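Local atomic coordinates of uncharacterized CBS domain-containing proteins (Corynebacterium glutamicum, PDB entry 2P3H), a protein that is a putative membrane transport protein or hemolysin of unknown exact role that possibly binds flavin adenine dinucleotide, represented here by its CorC_HlyC domain. Residues A[20-25]-A[31-36]. Sequence-based numbering, arbitrary orientation. Where two conformers were deposited one is given.
Sequences TPLDEV and YELPEG
L33 reaches across to the first turn of helix 22-29 and meets L22 and V25 with a single methyl, CD1. The setting is the CorC_HlyC (transporter-associated) domain, in which two helices pack against an antiparallel beta sheet. Segment 31-36 is an extended loop that leaves helix 22-29 and runs back past its start on the way to helix 41-49.

The contact is wholly apolar. L33 CD1 lies 3.7 Å from V25 CG1 and 3.9 Å from L22 CD2. It therefore rests between two residues three positions apart, about one helical turn. The L22 and L33 side chains cross at about a right angle, so they meet through methyl ends and do not lie alongside each other. V25 extends CG1 anti to its backbone N (chi1 177°), and this is the branch that receives the L33 methyl. No hydrogen bond joins the two segments, and together they bury a modest 140 Å², both sides summed.

The loop is held by polar groups next to the leucine. The backbone N of L33 is hydrogen-bonded to E26 OE2, from the same helix that its side chain touches. E32 pairs through its backbone with D64. Further out, L44 of helix 41-49 touches both leucines, and I61 of strand 58-62 touches L33. V25 also packs on L98 of strand 92-100. The three side chains thus join the helix start, the connecting loop, the second helix and the sheet in one hydrophobic core.

Backbone hydrogen bonds of T20 with I41 and of L22 with E39 tie the helix start to the neighbouring chain. P21 is the N-cap residue, and V25 N donates to P21 O at 3.2 Å.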
ATOM      1  N   THR A  20      -4.864  -9.066   0.111  1.00 32.69           N
ATOM      2  CA  THR A  20      -3.880  -9.162   1.186  1.00 32.69           C
ATOM      3  C   THR A  20      -4.304  -8.343   2.413  1.00 32.33           C
ATOM      4  O   THR A  20      -4.590  -7.158   2.287  1.00 33.13           O
ATOM      5  CB  THR A  20      -2.506  -8.668   0.703  1.00 31.54           C
ATOM      6  OG1 THR A  20      -2.099  -9.426  -0.451  1.00 33.78           O
ATOM      7  CG2 THR A  20      -1.462  -8.846   1.809  1.00 31.14           C
ATOM      8  N   PRO A  21      -4.339  -8.977   3.592  1.00 32.99           N
ATOM      9  CA  PRO A  21      -4.695  -8.249   4.810  1.00 32.98           C
ATOM     10  C   PRO A  21      -3.728  -7.109   5.059  1.00 32.88           C
ATOM     11  O   PRO A  21      -2.516  -7.260   4.831  1.00 32.91           O
ATOM     12  CB  PRO A  21      -4.563  -9.322   5.891  1.00 32.62           C
ATOM     13  CG  PRO A  21      -4.876 -10.647   5.130  1.00 33.78           C
ATOM     14  CD  PRO A  21      -4.123 -10.424   3.860  1.00 33.25           C
ATOM     15  N   LEU A  22      -4.246  -5.968   5.502  1.00 33.22           N
ATOM     16  CA  LEU A  22      -3.394  -4.816   5.737  1.00 34.48           C
ATOM     17  C   LEU A  22      -2.309  -5.048   6.772  1.00 34.36           C
ATOM     18  O   LEU A  22      -1.188  -4.572   6.598  1.00 34.70           O
ATOM     19  CB  LEU A  22      -4.232  -3.586   6.124  1.00 34.15           C
ATOM     20  CG  LEU A  22      -4.925  -3.002   4.897  1.00 36.82           C
ATOM     21  CD1 LEU A  22      -5.972  -1.983   5.306  1.00 37.17           C
ATOM     22  CD2 LEU A  22      -3.913  -2.377   3.914  1.00 38.33           C
ATOM     23  N   ASP A  23      -2.605  -5.774   7.849  1.00 34.72           N
ATOM     24  CA  ASP A  23      -1.510  -6.015   8.814  1.00 35.14           C
ATOM     25  C   ASP A  23      -0.297  -6.712   8.186  1.00 34.30           C
ATOM     26  O   ASP A  23       0.831  -6.439   8.572  1.00 33.76           O
ATOM     27  CB  ASP A  23      -1.994  -6.686  10.121  1.00 35.82           C
ATOM     28  CG  ASP A  23      -2.596  -8.061   9.911  1.00 39.14           C
ATOM     29  OD1 ASP A  23      -2.931  -8.458   8.771  1.00 41.82           O
ATOM     30  OD2 ASP A  23      -2.747  -8.765  10.932  1.00 43.62           O
ATOM     31  N   GLU A  24      -0.578  -7.615   7.244  0.50 34.44           N
ATOM     32  CA  GLU A  24       0.412  -8.379   6.489  0.50 34.44           C
ATOM     33  C   GLU A  24       1.273  -7.461   5.613  0.50 34.08           C
ATOM     34  O   GLU A  24       2.504  -7.563   5.606  0.50 34.03           O
ATOM     35  CB  GLU A  24      -0.333  -9.407   5.625  0.50 35.28           C
ATOM     36  CG  GLU A  24       0.443 -10.652   5.252  0.50 37.31           C
ATOM     37  CD  GLU A  24      -0.470 -11.848   5.000  0.50 39.71           C
ATOM     38  OE1 GLU A  24      -1.151 -12.302   5.953  0.50 41.65           O
ATOM     39  OE2 GLU A  24      -0.503 -12.340   3.846  0.50 39.80           O
ATOM     40  N   VAL A  25       0.613  -6.566   4.888  1.00 33.10           N
ATOM     41  CA  VAL A  25       1.300  -5.547   4.070  1.00 32.36           C
ATOM     42  C   VAL A  25       2.198  -4.678   4.970  1.00 32.24           C
ATOM     43  O   VAL A  25       3.344  -4.384   4.621  1.00 32.36           O
ATOM     44  CB  VAL A  25       0.298  -4.646   3.294  1.00 32.50           C
ATOM     45  CG1 VAL A  25       1.052  -3.561   2.509  1.00 31.48           C
ATOM     46  CG2 VAL A  25      -0.562  -5.498   2.329  1.00 32.13           C
ATOM     47  N   TYR A  31       6.168  -0.352   7.666  1.00 34.60           N
ATOM     48  CA  TYR A  31       5.483   0.910   7.980  0.50 34.38           C
ATOM     49  C   TYR A  31       3.995   0.622   8.170  1.00 34.13           C
ATOM     50  O   TYR A  31       3.464  -0.230   7.476  1.00 34.62           O
ATOM     51  CB  TYR A  31       5.563   1.871   6.791  0.50 34.58           C
ATOM     52  CG  TYR A  31       6.875   2.581   6.546  0.50 35.16           C
ATOM     53  CD1 TYR A  31       7.844   2.032   5.710  0.50 34.32           C
ATOM     54  CD2 TYR A  31       7.114   3.841   7.095  0.50 35.37           C
ATOM     55  CE1 TYR A  31       9.056   2.718   5.462  0.50 35.49           C
ATOM     56  CE2 TYR A  31       8.305   4.530   6.852  0.50 36.34           C
ATOM     57  CZ  TYR A  31       9.264   3.964   6.038  0.50 35.90           C
ATOM     58  OH  TYR A  31      10.426   4.654   5.819  0.50 36.83           O
ATOM     59  N   GLU A  32       3.319   1.398   9.010  1.00 33.43           N
ATOM     60  CA  GLU A  32       1.863   1.344   9.086  1.00 32.93           C
ATOM     61  C   GLU A  32       1.190   2.176   8.007  1.00 32.85           C
ATOM     62  O   GLU A  32       1.671   3.232   7.605  1.00 32.25           O
ATOM     63  CB  GLU A  32       1.390   1.746  10.473  1.00 33.27           C
ATOM     64  CG  GLU A  32       1.868   0.737  11.513  1.00 35.44           C
ATOM     65  CD  GLU A  32       1.211   0.874  12.864  1.00 39.26           C
ATOM     66  OE1 GLU A  32      -0.039   0.949  12.931  1.00 43.65           O
ATOM     67  OE2 GLU A  32       1.954   0.853  13.864  1.00 39.98           O
ATOM     68  N   LEU A  33       0.058   1.658   7.541  1.00 32.19           N
ATOM     69  CA  LEU A  33      -0.782   2.333   6.577  1.00 32.76           C
ATOM     70  C   LEU A  33      -1.962   3.007   7.274  1.00 33.34           C
ATOM     71  O   LEU A  33      -2.281   2.644   8.400  1.00 33.13           O
ATOM     72  CB  LEU A  33      -1.278   1.306   5.549  1.00 31.88           C
ATOM     73  CG  LEU A  33      -0.232   0.953   4.464  1.00 34.42           C
ATOM     74  CD1 LEU A  33      -0.515  -0.460   3.917  1.00 38.21           C
ATOM     75  CD2 LEU A  33      -0.225   2.006   3.382  1.00 35.82           C
ATOM     76  N   PRO A  34      -2.601   4.001   6.624  1.00 34.68           N
ATOM     77  CA  PRO A  34      -3.823   4.596   7.209  1.00 35.73           C
ATOM     78  C   PRO A  34      -4.907   3.550   7.515  1.00 36.70           C
ATOM     79  O   PRO A  34      -5.076   2.611   6.758  1.00 37.35           O
ATOM     80  CB  PRO A  34      -4.308   5.560   6.129  1.00 36.20           C
ATOM     81  CG  PRO A  34      -3.115   5.821   5.252  1.00 36.84           C
ATOM     82  CD  PRO A  34      -2.196   4.658   5.361  1.00 34.67           C
ATOM     83  N   GLU A  35      -5.602   3.687   8.643  1.00 36.99           N
ATOM     84  CA  GLU A  35      -6.661   2.758   9.000  1.00 38.45           C
ATOM     85  C   GLU A  35      -7.990   3.391   8.686  1.00 38.15           C
ATOM     86  O   GLU A  35      -8.119   4.618   8.661  1.00 38.06           O
ATOM     87  CB  GLU A  35      -6.596   2.379  10.487  1.00 38.96           C
ATOM     88  CG  GLU A  35      -5.258   1.788  10.851  1.00 42.77           C
ATOM     89  CD  GLU A  35      -5.303   0.830  12.018  1.00 47.42           C
ATOM     90  OE1 GLU A  35      -6.175   0.979  12.905  1.00 49.24           O
ATOM     91  OE2 GLU A  35      -4.442  -0.077  12.047  1.00 49.52           O
ATOM     92  N   GLY A  36      -8.981   2.553   8.434  1.00 38.09           N
ATOM     93  CA  GLY A  36     -10.294   3.044   8.055  1.00 37.70           C
ATOM     94  C   GLY A  36     -11.283   1.917   7.994  1.00 38.05           C
ATOM     95  O   GLY A  36     -11.092   0.874   8.620  1.00 37.90           O
TER